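TPR repeat-containing protein (Cytophaga hutchinsonii, PDB 3U4T) is of unknown function but, as a helical tetratricopeptide-repeat protein, probably serves as a scaffold for binding other proteins. Local coordinates at residues K52-Q57 with M85-D90; T70-A75 with V101-T106; Y80-M85 with Q95-A100. The protein carries 1 engineered substitution. One frame throughout, in Å; residues are numbered along the deposited sequence.

Contact 1: K52-Q57 with M85-D90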
ATOM      1  N   LYS A  52       3.908 -15.990  12.991  1.00 49.05           N
ATOM      2  CA  LYS A  52       4.110 -17.432  13.134  1.00 50.89           C
ATOM      3  C   LYS A  52       3.021 -17.899  12.176  1.00 57.08           C
ATOM      4  O   LYS A  52       1.865 -18.051  12.560  1.00 56.44           O
ATOM      5  CB  LYS A  52       3.789 -17.902  14.556  1.00 62.08           C
ATOM      6  CG  LYS A  52       4.540 -17.167  15.670  1.00 74.75           C
ATOM      7  CD  LYS A  52       5.899 -17.787  15.998  1.00 79.85           C
ATOM      8  CE  LYS A  52       6.531 -17.074  17.197  1.00 85.10           C
ATOM      9  NZ  LYS A  52       7.694 -17.794  17.794  1.00 81.87           N
ATOM     10  N   TYR A  53       3.389 -18.093  10.917  1.00 44.63           N
ATOM     11  CA  TYR A  53       2.420 -18.467   9.900  1.00 37.06           C
ATOM     12  C   TYR A  53       2.036 -19.933   9.829  1.00 40.80           C
ATOM     13  O   TYR A  53       0.945 -20.252   9.361  1.00 49.46           O
ATOM     14  CB  TYR A  53       2.903 -17.963   8.535  1.00 36.85           C
ATOM     15  CG  TYR A  53       3.208 -16.476   8.540  1.00 34.84           C
ATOM     16  CD1 TYR A  53       2.241 -15.545   8.939  1.00 31.10           C
ATOM     17  CD2 TYR A  53       4.462 -16.000   8.163  1.00 34.88           C
ATOM     18  CE1 TYR A  53       2.521 -14.168   8.963  1.00 36.38           C
ATOM     19  CE2 TYR A  53       4.754 -14.629   8.184  1.00 38.52           C
ATOM     20  CZ  TYR A  53       3.779 -13.719   8.584  1.00 44.38           C
ATOM     21  OH  TYR A  53       4.059 -12.370   8.598  1.00 41.91           O
ATOM     22  N   ASP A  54       2.912 -20.823  10.291  1.00 37.55           N
ATOM     23  CA  ASP A  54       2.598 -22.251  10.275  1.00 51.00           C
ATOM     24  C   ASP A  54       1.554 -22.527  11.353  1.00 56.43           C
ATOM     25  O   ASP A  54       0.612 -23.299  11.153  1.00 54.07           O
ATOM     26  CB  ASP A  54       3.856 -23.086  10.533  1.00 58.89           C
ATOM     27  CG  ASP A  54       4.687 -23.297   9.276  1.00 59.05           C
ATOM     28  OD1 ASP A  54       5.034 -22.297   8.615  1.00 66.35           O
ATOM     29  OD2 ASP A  54       4.995 -24.467   8.949  1.00 57.93           O
ATOM     30  N   LEU A  55       1.736 -21.868  12.492  1.00 47.32           N
ATOM     31  CA  LEU A  55       0.845 -21.988  13.636  1.00 42.66           C
ATOM     32  C   LEU A  55      -0.495 -21.376  13.279  1.00 32.94           C
ATOM     33  O   LEU A  55      -1.548 -21.923  13.614  1.00 30.49           O
ATOM     34  CB  LEU A  55       1.438 -21.246  14.837  1.00 42.34           C
ATOM     35  CG  LEU A  55       2.023 -22.060  15.993  1.00 42.73           C
ATOM     36  CD1 LEU A  55       2.278 -23.509  15.580  1.00 41.05           C
ATOM     37  CD2 LEU A  55       3.294 -21.376  16.455  1.00 43.39           C
ATOM     38  N   ALA A  56      -0.448 -20.232  12.601  1.00 25.07           N
ATOM     39  CA  ALA A  56      -1.663 -19.548  12.197  1.00 38.40           C
ATOM     40  C   ALA A  56      -2.413 -20.288  11.079  1.00 50.81           C
ATOM     41  O   ALA A  56      -3.629 -20.126  10.934  1.00 56.36           O
ATOM     42  CB  ALA A  56      -1.332 -18.144  11.762  1.00 30.26           C
ATOM     43  N   GLN A  57      -1.704 -21.085  10.279  1.00 41.73           N
ATOM     44  CA  GLN A  57      -2.391 -21.820   9.229  1.00 39.73           C
ATOM     45  C   GLN A  57      -3.138 -22.973   9.895  1.00 46.92           C
ATOM     46  O   GLN A  57      -4.315 -23.203   9.614  1.00 42.33           O
ATOM     47  CB  GLN A  57      -1.421 -22.372   8.176  1.00 34.07           C
ATOM     48  CG  GLN A  57      -2.156 -22.900   6.935  1.00 38.61           C
ATOM     49  CD  GLN A  57      -1.249 -23.447   5.843  1.00 41.48           C
ATOM     50  OE1 GLN A  57      -1.696 -23.700   4.726  1.00 44.99           O
ATOM     51  NE2 GLN A  57       0.019 -23.638   6.160  1.00 43.35           N
HETATM   52  N   MSE A  85      -1.280 -16.468   1.731  1.00 23.04           N
HETATM   53  CA  MSE A  85      -0.329 -15.694   0.955  1.00 27.98           C
HETATM   54  C   MSE A  85       1.041 -15.752   1.642  1.00 31.74           C
HETATM   55  O   MSE A  85       2.058 -15.938   0.980  1.00 36.31           O
HETATM   56  CB  MSE A  85      -0.804 -14.246   0.801  1.00 31.66           C
HETATM   57  CG  MSE A  85      -0.011 -13.451  -0.230  1.00 44.35           C
HETATM   58 SE   MSE A  85      -0.176 -14.143  -2.017  0.73 35.19          SE
HETATM   59  CE  MSE A  85      -1.841 -13.226  -2.492  1.00 18.58           C
ATOM     60  N   LYS A  86       1.077 -15.623   2.966  1.00 34.95           N
ATOM     61  CA  LYS A  86       2.360 -15.682   3.675  1.00 35.18           C
ATOM     62  C   LYS A  86       3.049 -17.036   3.540  1.00 33.50           C
ATOM     63  O   LYS A  86       4.271 -17.122   3.612  1.00 35.32           O
ATOM     64  CB  LYS A  86       2.184 -15.366   5.167  1.00 25.57           C
ATOM     65  CG  LYS A  86       1.977 -13.892   5.496  1.00 29.25           C
ATOM     66  CD  LYS A  86       3.184 -13.076   5.097  1.00 38.21           C
ATOM     67  CE  LYS A  86       3.083 -11.640   5.585  1.00 53.46           C
ATOM     68  NZ  LYS A  86       1.972 -10.895   4.938  1.00 56.79           N
ATOM     69  N   LYS A  87       2.263 -18.093   3.356  1.00 29.58           N
ATOM     70  CA  LYS A  87       2.805 -19.448   3.224  1.00 32.97           C
ATOM     71  C   LYS A  87       3.110 -19.816   1.770  1.00 41.27           C
ATOM     72  O   LYS A  87       3.459 -20.957   1.450  1.00 39.71           O
ATOM     73  CB  LYS A  87       1.829 -20.449   3.838  1.00 32.77           C
ATOM     74  CG  LYS A  87       1.759 -20.352   5.348  1.00 32.57           C
ATOM     75  CD  LYS A  87       2.695 -21.374   5.978  1.00 37.97           C
ATOM     76  CE  LYS A  87       4.095 -21.288   5.409  1.00 33.42           C
ATOM     77  NZ  LYS A  87       4.868 -22.515   5.728  1.00 44.88           N
ATOM     78  N   GLY A  88       2.955 -18.830   0.892  1.00 38.35           N
ATOM     79  CA  GLY A  88       3.251 -19.026  -0.509  1.00 39.05           C
ATOM     80  C   GLY A  88       2.182 -19.693  -1.333  1.00 42.05           C
ATOM     81  O   GLY A  88       2.441 -20.058  -2.469  1.00 38.81           O
ATOM     82  N   GLN A  89       0.980 -19.851  -0.795  1.00 28.03           N
ATOM     83  CA  GLN A  89      -0.075 -20.497  -1.561  1.00 26.02           C
ATOM     84  C   GLN A  89      -1.010 -19.480  -2.188  1.00 26.09           C
ATOM     85  O   GLN A  89      -2.214 -19.416  -1.916  1.00 29.21           O
ATOM     86  CB  GLN A  89      -0.800 -21.494  -0.669  1.00 14.38           C
ATOM     87  CG  GLN A  89       0.217 -22.440  -0.025  1.00 30.48           C
ATOM     88  CD  GLN A  89      -0.387 -23.706   0.511  1.00 56.49           C
ATOM     89  OE1 GLN A  89      -1.221 -23.686   1.415  1.00 57.33           O
ATOM     90  NE2 GLN A  89       0.037 -24.828  -0.045  1.00 67.70           N
ATOM     91  N   ASP A  90      -0.399 -18.698  -3.066  1.00 19.70           N
ATOM     92  CA  ASP A  90      -1.032 -17.620  -3.813  1.00 32.93           C
ATOM     93  C   ASP A  90      -2.420 -17.887  -4.417  1.00 27.49           C
ATOM     94  O   ASP A  90      -3.335 -17.080  -4.243  1.00 36.43           O
ATOM     95  CB  ASP A  90      -0.070 -17.153  -4.918  1.00 28.84           C
ATOM     96  CG  ASP A  90       1.327 -16.809  -4.387  1.00 38.21           C
ATOM     97  OD1 ASP A  90       1.627 -17.104  -3.203  1.00 30.56           O
ATOM     98  OD2 ASP A  90       2.134 -16.257  -5.168  1.00 25.35           O
TER

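Contact 2: T70-A75 with V101-T106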
ATOM      1  N   THR A  70     -22.811 -21.135   8.241  1.00 22.06           N
ATOM      2  CA  THR A  70     -23.645 -19.936   8.218  1.00 38.03           C
ATOM      3  C   THR A  70     -23.150 -18.872   9.186  1.00 43.39           C
ATOM      4  O   THR A  70     -23.573 -17.721   9.118  1.00 45.07           O
ATOM      5  CB  THR A  70     -25.137 -20.257   8.525  1.00 32.08           C
ATOM      6  OG1 THR A  70     -25.275 -20.817   9.839  1.00 29.14           O
ATOM      7  CG2 THR A  70     -25.678 -21.234   7.510  1.00 35.17           C
ATOM      8  N   LYS A  71     -22.237 -19.262  10.072  1.00 34.38           N
ATOM      9  CA  LYS A  71     -21.685 -18.345  11.065  1.00 30.37           C
ATOM     10  C   LYS A  71     -20.402 -17.687  10.587  1.00 39.78           C
ATOM     11  O   LYS A  71     -20.137 -16.538  10.930  1.00 37.43           O
ATOM     12  CB  LYS A  71     -21.405 -19.077  12.381  1.00 25.94           C
ATOM     13  CG  LYS A  71     -22.611 -19.782  12.981  1.00 45.05           C
ATOM     14  CD  LYS A  71     -23.732 -18.831  13.362  1.00 44.23           C
ATOM     15  CE  LYS A  71     -24.909 -19.643  13.880  1.00 54.24           C
ATOM     16  NZ  LYS A  71     -24.432 -20.669  14.862  1.00 52.42           N
ATOM     17  N   ALA A  72     -19.605 -18.411   9.805  1.00 37.58           N
ATOM     18  CA  ALA A  72     -18.342 -17.872   9.288  1.00 38.68           C
ATOM     19  C   ALA A  72     -18.516 -16.443   8.788  1.00 41.25           C
ATOM     20  O   ALA A  72     -19.531 -16.104   8.193  1.00 40.23           O
ATOM     21  CB  ALA A  72     -17.825 -18.741   8.171  1.00 32.74           C
ATOM     22  N   LYS A  73     -17.521 -15.601   9.023  1.00 31.57           N
ATOM     23  CA  LYS A  73     -17.616 -14.211   8.592  1.00 36.25           C
ATOM     24  C   LYS A  73     -16.656 -13.862   7.466  1.00 38.68           C
ATOM     25  O   LYS A  73     -15.766 -14.625   7.122  1.00 43.74           O
ATOM     26  CB  LYS A  73     -17.352 -13.279   9.774  1.00 30.11           C
ATOM     27  CG  LYS A  73     -18.319 -13.428  10.922  1.00 53.35           C
ATOM     28  CD  LYS A  73     -19.613 -12.692  10.645  1.00 58.21           C
ATOM     29  CE  LYS A  73     -20.159 -12.091  11.928  1.00 67.22           C
ATOM     30  NZ  LYS A  73     -20.771 -10.753  11.689  1.00 69.02           N
ATOM     31  N   SER A  74     -16.848 -12.684   6.903  1.00 31.49           N
ATOM     32  CA  SER A  74     -16.004 -12.200   5.834  1.00 35.04           C
ATOM     33  C   SER A  74     -14.557 -12.133   6.301  1.00 35.56           C
ATOM     34  O   SER A  74     -13.624 -12.468   5.572  1.00 26.27           O
ATOM     35  CB  SER A  74     -16.477 -10.814   5.422  1.00 35.26           C
ATOM     36  OG  SER A  74     -15.595 -10.246   4.490  1.00 48.26           O
ATOM     37  N   ALA A  75     -14.382 -11.712   7.540  1.00 36.01           N
ATOM     38  CA  ALA A  75     -13.062 -11.572   8.129  1.00 33.84           C
ATOM     39  C   ALA A  75     -12.283 -12.879   8.190  1.00 25.21           C
ATOM     40  O   ALA A  75     -11.080 -12.897   7.956  1.00 40.85           O
ATOM     41  CB  ALA A  75     -13.192 -10.984   9.528  1.00 37.93           C
ATOM     42  N   VAL A 101     -15.221 -11.377  -0.117  1.00 46.69           N
ATOM     43  CA  VAL A 101     -16.038 -10.305  -0.660  1.00 49.34           C
ATOM     44  C   VAL A 101     -17.385 -10.886  -1.104  1.00 48.30           C
ATOM     45  O   VAL A 101     -18.377 -10.160  -1.207  1.00 45.12           O
ATOM     46  CB  VAL A 101     -15.317  -9.590  -1.829  1.00 33.18           C
ATOM     47  CG1 VAL A 101     -15.079 -10.549  -2.980  1.00 36.86           C
ATOM     48  CG2 VAL A 101     -16.135  -8.383  -2.273  1.00 23.33           C
ATOM     49  N   ASP A 102     -17.416 -12.199  -1.339  1.00 45.91           N
ATOM     50  CA  ASP A 102     -18.654 -12.891  -1.721  1.00 48.87           C
ATOM     51  C   ASP A 102     -19.563 -13.004  -0.493  1.00 50.08           C
ATOM     52  O   ASP A 102     -20.785 -12.985  -0.602  1.00 50.31           O
ATOM     53  CB  ASP A 102     -18.366 -14.310  -2.244  1.00 40.24           C
ATOM     54  CG  ASP A 102     -17.876 -14.324  -3.683  1.00 42.51           C
ATOM     55  OD1 ASP A 102     -18.152 -13.339  -4.410  1.00 29.03           O
ATOM     56  OD2 ASP A 102     -17.238 -15.332  -4.087  1.00 34.73           O
ATOM     57  N   ARG A 103     -18.943 -13.126   0.674  1.00 47.99           N
ATOM     58  CA  ARG A 103     -19.653 -13.250   1.943  1.00 57.68           C
ATOM     59  C   ARG A 103     -20.118 -11.890   2.472  1.00 54.04           C
ATOM     60  O   ARG A 103     -21.165 -11.778   3.105  1.00 50.74           O
ATOM     61  CB  ARG A 103     -18.729 -13.938   2.952  1.00 70.54           C
ATOM     62  CG  ARG A 103     -19.014 -13.642   4.407  1.00 79.52           C
ATOM     63  CD  ARG A 103     -19.640 -14.831   5.090  1.00 82.92           C
ATOM     64  NE  ARG A 103     -21.043 -14.609   5.426  1.00 86.62           N
ATOM     65  CZ  ARG A 103     -21.827 -15.528   5.981  1.00 87.71           C
ATOM     66  NH1 ARG A 103     -21.343 -16.731   6.258  1.00 85.34           N
ATOM     67  NH2 ARG A 103     -23.089 -15.246   6.267  1.00 88.62           N
ATOM     68  N   ASP A 104     -19.323 -10.862   2.218  1.00 47.57           N
ATOM     69  CA  ASP A 104     -19.653  -9.505   2.642  1.00 42.23           C
ATOM     70  C   ASP A 104     -19.304  -8.621   1.445  1.00 45.13           C
ATOM     71  O   ASP A 104     -18.151  -8.208   1.281  1.00 47.04           O
ATOM     72  CB  ASP A 104     -18.812  -9.101   3.854  1.00 47.73           C
ATOM     73  CG  ASP A 104     -19.194  -7.736   4.407  1.00 50.64           C
ATOM     74  OD1 ASP A 104     -19.774  -6.921   3.653  1.00 40.06           O
ATOM     75  OD2 ASP A 104     -18.899  -7.478   5.593  1.00 57.75           O
ATOM     76  N   THR A 105     -20.298  -8.332   0.615  1.00 39.45           N
ATOM     77  CA  THR A 105     -20.071  -7.541  -0.581  1.00 46.40           C
ATOM     78  C   THR A 105     -19.632  -6.087  -0.414  1.00 54.73           C
ATOM     79  O   THR A 105     -19.422  -5.390  -1.408  1.00 50.22           O
ATOM     80  CB  THR A 105     -21.304  -7.574  -1.484  1.00 56.33           C
ATOM     81  OG1 THR A 105     -22.390  -6.898  -0.841  1.00 63.65           O
ATOM     82  CG2 THR A 105     -21.701  -9.013  -1.769  1.00 48.16           C
ATOM     83  N   THR A 106     -19.496  -5.619   0.822  1.00 53.31           N
ATOM     84  CA  THR A 106     -19.050  -4.249   1.025  1.00 40.18           C
ATOM     85  C   THR A 106     -17.536  -4.249   1.197  1.00 45.90           C
ATOM     86  O   THR A 106     -16.909  -3.193   1.213  1.00 40.94           O
ATOM     87  CB  THR A 106     -19.682  -3.587   2.278  1.00 43.16           C
ATOM     88  OG1 THR A 106     -18.995  -4.023   3.459  1.00 37.45           O
ATOM     89  CG2 THR A 106     -21.163  -3.937   2.379  1.00 41.16           C
TER

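Contact 3: Y80-M85 with Q95-A100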
ATOM      1  N   TYR A  80      -7.718 -16.068   6.212  1.00 26.94           N
ATOM      2  CA  TYR A  80      -7.310 -17.363   5.696  1.00 33.49           C
ATOM      3  C   TYR A  80      -6.384 -17.052   4.533  1.00 36.88           C
ATOM      4  O   TYR A  80      -5.292 -17.613   4.432  1.00 40.66           O
ATOM      5  CB  TYR A  80      -8.513 -18.170   5.210  1.00 21.53           C
ATOM      6  CG  TYR A  80      -8.183 -19.613   4.892  1.00 33.95           C
ATOM      7  CD1 TYR A  80      -6.969 -20.176   5.289  1.00 25.15           C
ATOM      8  CD2 TYR A  80      -9.098 -20.428   4.227  1.00 37.55           C
ATOM      9  CE1 TYR A  80      -6.675 -21.523   5.031  1.00 26.07           C
ATOM     10  CE2 TYR A  80      -8.815 -21.768   3.965  1.00 34.45           C
ATOM     11  CZ  TYR A  80      -7.603 -22.305   4.369  1.00 29.14           C
ATOM     12  OH  TYR A  80      -7.300 -23.611   4.085  1.00 23.51           O
ATOM     13  N   GLY A  81      -6.828 -16.134   3.672  1.00 26.67           N
ATOM     14  CA  GLY A  81      -6.036 -15.722   2.526  1.00 29.95           C
ATOM     15  C   GLY A  81      -4.745 -15.023   2.922  1.00 32.77           C
ATOM     16  O   GLY A  81      -3.683 -15.284   2.337  1.00 35.57           O
ATOM     17  N   LYS A  82      -4.811 -14.122   3.900  1.00 32.00           N
ATOM     18  CA  LYS A  82      -3.595 -13.444   4.325  1.00 34.81           C
ATOM     19  C   LYS A  82      -2.601 -14.492   4.816  1.00 28.88           C
ATOM     20  O   LYS A  82      -1.404 -14.392   4.556  1.00 25.55           O
ATOM     21  CB  LYS A  82      -3.864 -12.456   5.458  1.00 33.18           C
ATOM     22  CG  LYS A  82      -4.594 -11.193   5.065  1.00 35.10           C
ATOM     23  CD  LYS A  82      -4.641 -10.240   6.255  1.00 48.07           C
ATOM     24  CE  LYS A  82      -5.541  -9.048   5.999  1.00 63.25           C
ATOM     25  NZ  LYS A  82      -5.166  -8.312   4.768  1.00 70.63           N
ATOM     26  N   ILE A  83      -3.103 -15.499   5.529  1.00 17.98           N
ATOM     27  CA  ILE A  83      -2.238 -16.558   6.043  1.00 25.38           C
ATOM     28  C   ILE A  83      -1.676 -17.426   4.933  1.00 35.88           C
ATOM     29  O   ILE A  83      -0.522 -17.835   4.999  1.00 44.82           O
ATOM     30  CB  ILE A  83      -2.978 -17.438   7.070  1.00 27.39           C
ATOM     31  CG1 ILE A  83      -3.311 -16.604   8.299  1.00 17.80           C
ATOM     32  CG2 ILE A  83      -2.110 -18.600   7.492  1.00 28.82           C
ATOM     33  CD1 ILE A  83      -4.266 -17.283   9.247  1.00 30.66           C
ATOM     34  N   LEU A  84      -2.485 -17.704   3.913  1.00 35.24           N
ATOM     35  CA  LEU A  84      -2.028 -18.525   2.788  1.00 31.30           C
ATOM     36  C   LEU A  84      -1.015 -17.746   1.961  1.00 19.63           C
ATOM     37  O   LEU A  84       0.010 -18.284   1.537  1.00 28.94           O
ATOM     38  CB  LEU A  84      -3.209 -18.953   1.900  1.00 27.35           C
ATOM     39  CG  LEU A  84      -4.123 -20.034   2.501  1.00 19.36           C
ATOM     40  CD1 LEU A  84      -5.412 -20.126   1.717  1.00 25.24           C
ATOM     41  CD2 LEU A  84      -3.399 -21.387   2.518  1.00 28.82           C
HETATM   42  N   MSE A  85      -1.280 -16.468   1.731  1.00 23.04           N
HETATM   43  CA  MSE A  85      -0.329 -15.694   0.955  1.00 27.98           C
HETATM   44  C   MSE A  85       1.041 -15.752   1.642  1.00 31.74           C
HETATM   45  O   MSE A  85       2.058 -15.938   0.980  1.00 36.31           O
HETATM   46  CB  MSE A  85      -0.804 -14.246   0.801  1.00 31.66           C
HETATM   47  CG  MSE A  85      -0.011 -13.451  -0.230  1.00 44.35           C
HETATM   48 SE   MSE A  85      -0.176 -14.143  -2.017  0.73 35.19          SE
HETATM   49  CE  MSE A  85      -1.841 -13.226  -2.492  1.00 18.58           C
ATOM     50  N   GLN A  95      -8.336 -17.099  -3.809  1.00 23.78           N
ATOM     51  CA  GLN A  95      -9.707 -17.587  -3.730  1.00 25.40           C
ATOM     52  C   GLN A  95     -10.356 -17.143  -2.432  1.00 28.44           C
ATOM     53  O   GLN A  95     -11.517 -16.744  -2.416  1.00 28.30           O
ATOM     54  CB  GLN A  95      -9.739 -19.110  -3.843  1.00 34.32           C
ATOM     55  CG  GLN A  95      -9.604 -19.637  -5.264  1.00 38.32           C
ATOM     56  CD  GLN A  95     -10.080 -21.074  -5.387  1.00 39.32           C
ATOM     57  OE1 GLN A  95      -9.345 -22.009  -5.080  1.00 46.98           O
ATOM     58  NE2 GLN A  95     -11.330 -21.252  -5.814  1.00 26.10           N
ATOM     59  N   GLN A  96      -9.596 -17.207  -1.344  1.00 26.55           N
ATOM     60  CA  GLN A  96     -10.094 -16.803  -0.037  1.00 30.40           C
ATOM     61  C   GLN A  96     -10.423 -15.317  -0.021  1.00 34.93           C
ATOM     62  O   GLN A  96     -11.355 -14.886   0.655  1.00 44.71           O
ATOM     63  CB  GLN A  96      -9.063 -17.112   1.044  1.00 29.44           C
ATOM     64  CG  GLN A  96      -8.716 -18.578   1.156  1.00 34.84           C
ATOM     65  CD  GLN A  96      -9.939 -19.449   1.091  1.00 38.57           C
ATOM     66  OE1 GLN A  96     -10.881 -19.266   1.851  1.00 41.85           O
ATOM     67  NE2 GLN A  96      -9.935 -20.402   0.169  1.00 35.37           N
ATOM     68  N   TYR A  97      -9.655 -14.526  -0.761  1.00 21.13           N
ATOM     69  CA  TYR A  97      -9.928 -13.090  -0.826  1.00 24.57           C
ATOM     70  C   TYR A  97     -11.231 -12.900  -1.567  1.00 31.92           C
ATOM     71  O   TYR A  97     -12.029 -12.033  -1.217  1.00 24.03           O
ATOM     72  CB  TYR A  97      -8.824 -12.304  -1.563  1.00 27.06           C
ATOM     73  CG  TYR A  97      -7.511 -12.205  -0.823  1.00 34.24           C
ATOM     74  CD1 TYR A  97      -7.471 -12.147   0.573  1.00 40.30           C
ATOM     75  CD2 TYR A  97      -6.304 -12.146  -1.517  1.00 30.01           C
ATOM     76  CE1 TYR A  97      -6.257 -12.036   1.264  1.00 39.97           C
ATOM     77  CE2 TYR A  97      -5.084 -12.030  -0.836  1.00 37.97           C
ATOM     78  CZ  TYR A  97      -5.072 -11.975   0.552  1.00 41.11           C
ATOM     79  OH  TYR A  97      -3.881 -11.852   1.230  1.00 40.64           O
ATOM     80  N   GLN A  98     -11.444 -13.718  -2.590  1.00 31.88           N
ATOM     81  CA  GLN A  98     -12.658 -13.625  -3.370  1.00 29.90           C
ATOM     82  C   GLN A  98     -13.812 -14.071  -2.510  1.00 38.43           C
ATOM     83  O   GLN A  98     -14.828 -13.399  -2.413  1.00 35.85           O
ATOM     84  CB  GLN A  98     -12.559 -14.501  -4.600  1.00 20.53           C
ATOM     85  CG  GLN A  98     -13.830 -14.528  -5.423  1.00 24.02           C
ATOM     86  CD  GLN A  98     -14.224 -13.151  -5.925  1.00 33.48           C
ATOM     87  OE1 GLN A  98     -13.525 -12.551  -6.734  1.00 35.59           O
ATOM     88  NE2 GLN A  98     -15.353 -12.642  -5.436  1.00 35.50           N
ATOM     89  N   ALA A  99     -13.646 -15.209  -1.855  1.00 41.81           N
ATOM     90  CA  ALA A  99     -14.697 -15.730  -0.989  1.00 48.10           C
ATOM     91  C   ALA A  99     -15.175 -14.694   0.032  1.00 44.55           C
ATOM     92  O   ALA A  99     -16.366 -14.571   0.296  1.00 49.22           O
ATOM     93  CB  ALA A  99     -14.199 -16.966  -0.270  1.00 35.35           C
ATOM     94  N   ALA A 100     -14.233 -13.943   0.589  1.00 31.57           N
ATOM     95  CA  ALA A 100     -14.537 -12.941   1.608  1.00 34.88           C
ATOM     96  C   ALA A 100     -15.422 -11.804   1.122  1.00 39.86           C
ATOM     97  O   ALA A 100     -16.270 -11.309   1.860  1.00 38.86           O
ATOM     98  CB  ALA A 100     -13.244 -12.383   2.180  1.00 29.70           C
TER

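Contact 1: K52-Q57 with M85-D90
The Tyr53 ring carries the side chain of Lys86 over one face. Lys86 CG sits 3.6 Å from the ring centroid, 17° off the normal, in a CH-pi contact. A bend at chi2 (-63°) then puts Lys86 CD 3.6 Å from Tyr53 CZ. The lysine chain runs outward over the ring, and its CE meets the hydroxyl, with Lys86 CE 3.3 Å from Tyr53 OH. An alanine in place of Tyr53 would probably leave the methylenes of Lys86 without the ring face they lie on and set that chain free to turn.

The next residue of each segment makes the polar contact. Lys87 NZ donates to Asp54 OD1 at 2.9 Å, and the pair is a salt bridge. The ammonium group meets this oxygen from above the carboxylate plane, 36° out of it. The two side chains cross at about a right angle. Lower on the chain, Lys87 CG packs 4.1 Å from Tyr53 CB, and the end of Gln57 lies beside the lysine methylenes.

Gly88, with positive phi, is the C-prime residue of a Schellman motif that ends helix 74-86. This turn leads into helix 90-103, with Gln89 at its N-cap.

The contact lies at the surface. It joins the start of helix 53-64 to the end of helix 74-86. Helix 40-49 flanks it, where Lys86 also touches Tyr48. Beyond the turn, Asp90 is hydrogen-bonded to Tyr117 of helix 109-120.

Contact 2: T70-A75 with V101-T106
Ser74 and Arg103 bring the two backbones together, their CA atoms 5.4 Å apart. Segment 70-75 is an irregular lead-in, with Lys73 at the N-cap of helix 74-86. Segment 101-106 is the last turn of helix 90-103 and its exit. Asp104 is the first residue there to leave helical backbone angles.

Arg103 has the most surface buried in the contact. Its CG is anti to the backbone N (chi1 155°) and packs 3.4 Å from Ser74 N. The chain bends twice beyond it, and the guanidinium reaches the backbone of Ala72, whose carbonyl oxygen lies over one face of the group. Ala72 O is 2.7 Å from Arg103 NH1, but the angle is poor for a hydrogen bond.

Ser74 CB packs against Asp104 CB at 3.3 Å. The serine hydroxyl turns to the following helix, 90-103, where Ser74 OG is hydrogen-bonded to Ala100 O. Asp104 OD1 takes two bonds, from Thr106 N at 3.1 Å and Thr106 OG1 at 3.0 Å. Both donors come from the same face of the carboxylate plane. The backbone bond makes an Asx turn, which holds the carboxylate in the loop after the helix.

The contact thus closes the open end of an antiparallel helix pair, as in TPR proteins: it joins the start of helix 74-86 to the end of helix 90-103. Helix 109-120 follows, and Val101 touches its Met110 and Tyr111.

Contact 3: Y80-M85 with Q95-A100
Gln96 OE1 approaches the Tyr80 ring obliquely, 3.2 Å from Tyr80 CD2, and the ring and amide planes are turned 55° apart. The tyrosine hydroxyl has its own partner, a hydrogen bond to Glu61.

Gly81 is the point of closest backbone approach, its CA 4.9 Å from that of Gln96. Gln96 CB packs against Gly81 N at 3.6 Å. A CB on Gly81 would clash with Tyr97 CE1, and the absence of a side chain admits the ring.

At Lys82 the backbone does the touching, with Lys82 CA 3.5 Å from Tyr97 OH. The lysine CB points away from the partner helix. Leu84 puts CD1 3.7 Å from Gln96 CG, and the same methyl lies over one face of the Tyr80 ring. Met85 is a selenomethionine. Its CG is anti to the backbone N (chi1 -168°), and the chain bends twice beyond. Met85 CE ends at the edge of the Tyr97 ring, 3.8 Å from CE2.

The axes of segments 80-85 and 95-100 run antiparallel at 168° and approach to 8.5 Å. This is the packing of helices joined by a short turn, as in the helical hairpins of TPR proteins. No hydrogen bond or salt bridge joins the two segments. The chemistry is therefore one of fit: Gly81 makes room, the Tyr97 ring, Gln96 and Tyr80 pack beside it, and cohesion rests on van der Waals contact.

In the fold
All three contacts use helix 74-86. Contact 2 lies at its start, contact 3 in its second half and contact 1 at its end. Contacts 2 and 3 both pair it with helix 90-103, and contact 3 is nested inside the loop that contact 2 closes. Contact 1 pairs it instead with helix 53-64, at the surface. There a salt bridge and a lysine over a ring do the work. Contact 3 is partly buried and has no polar bond across it. Contact 2 is also partly buried but mixes packing with polar approach. The Ser74 to Ala100 bond links contacts 2 and 3, and Met85 is shared by contacts 1 and 3.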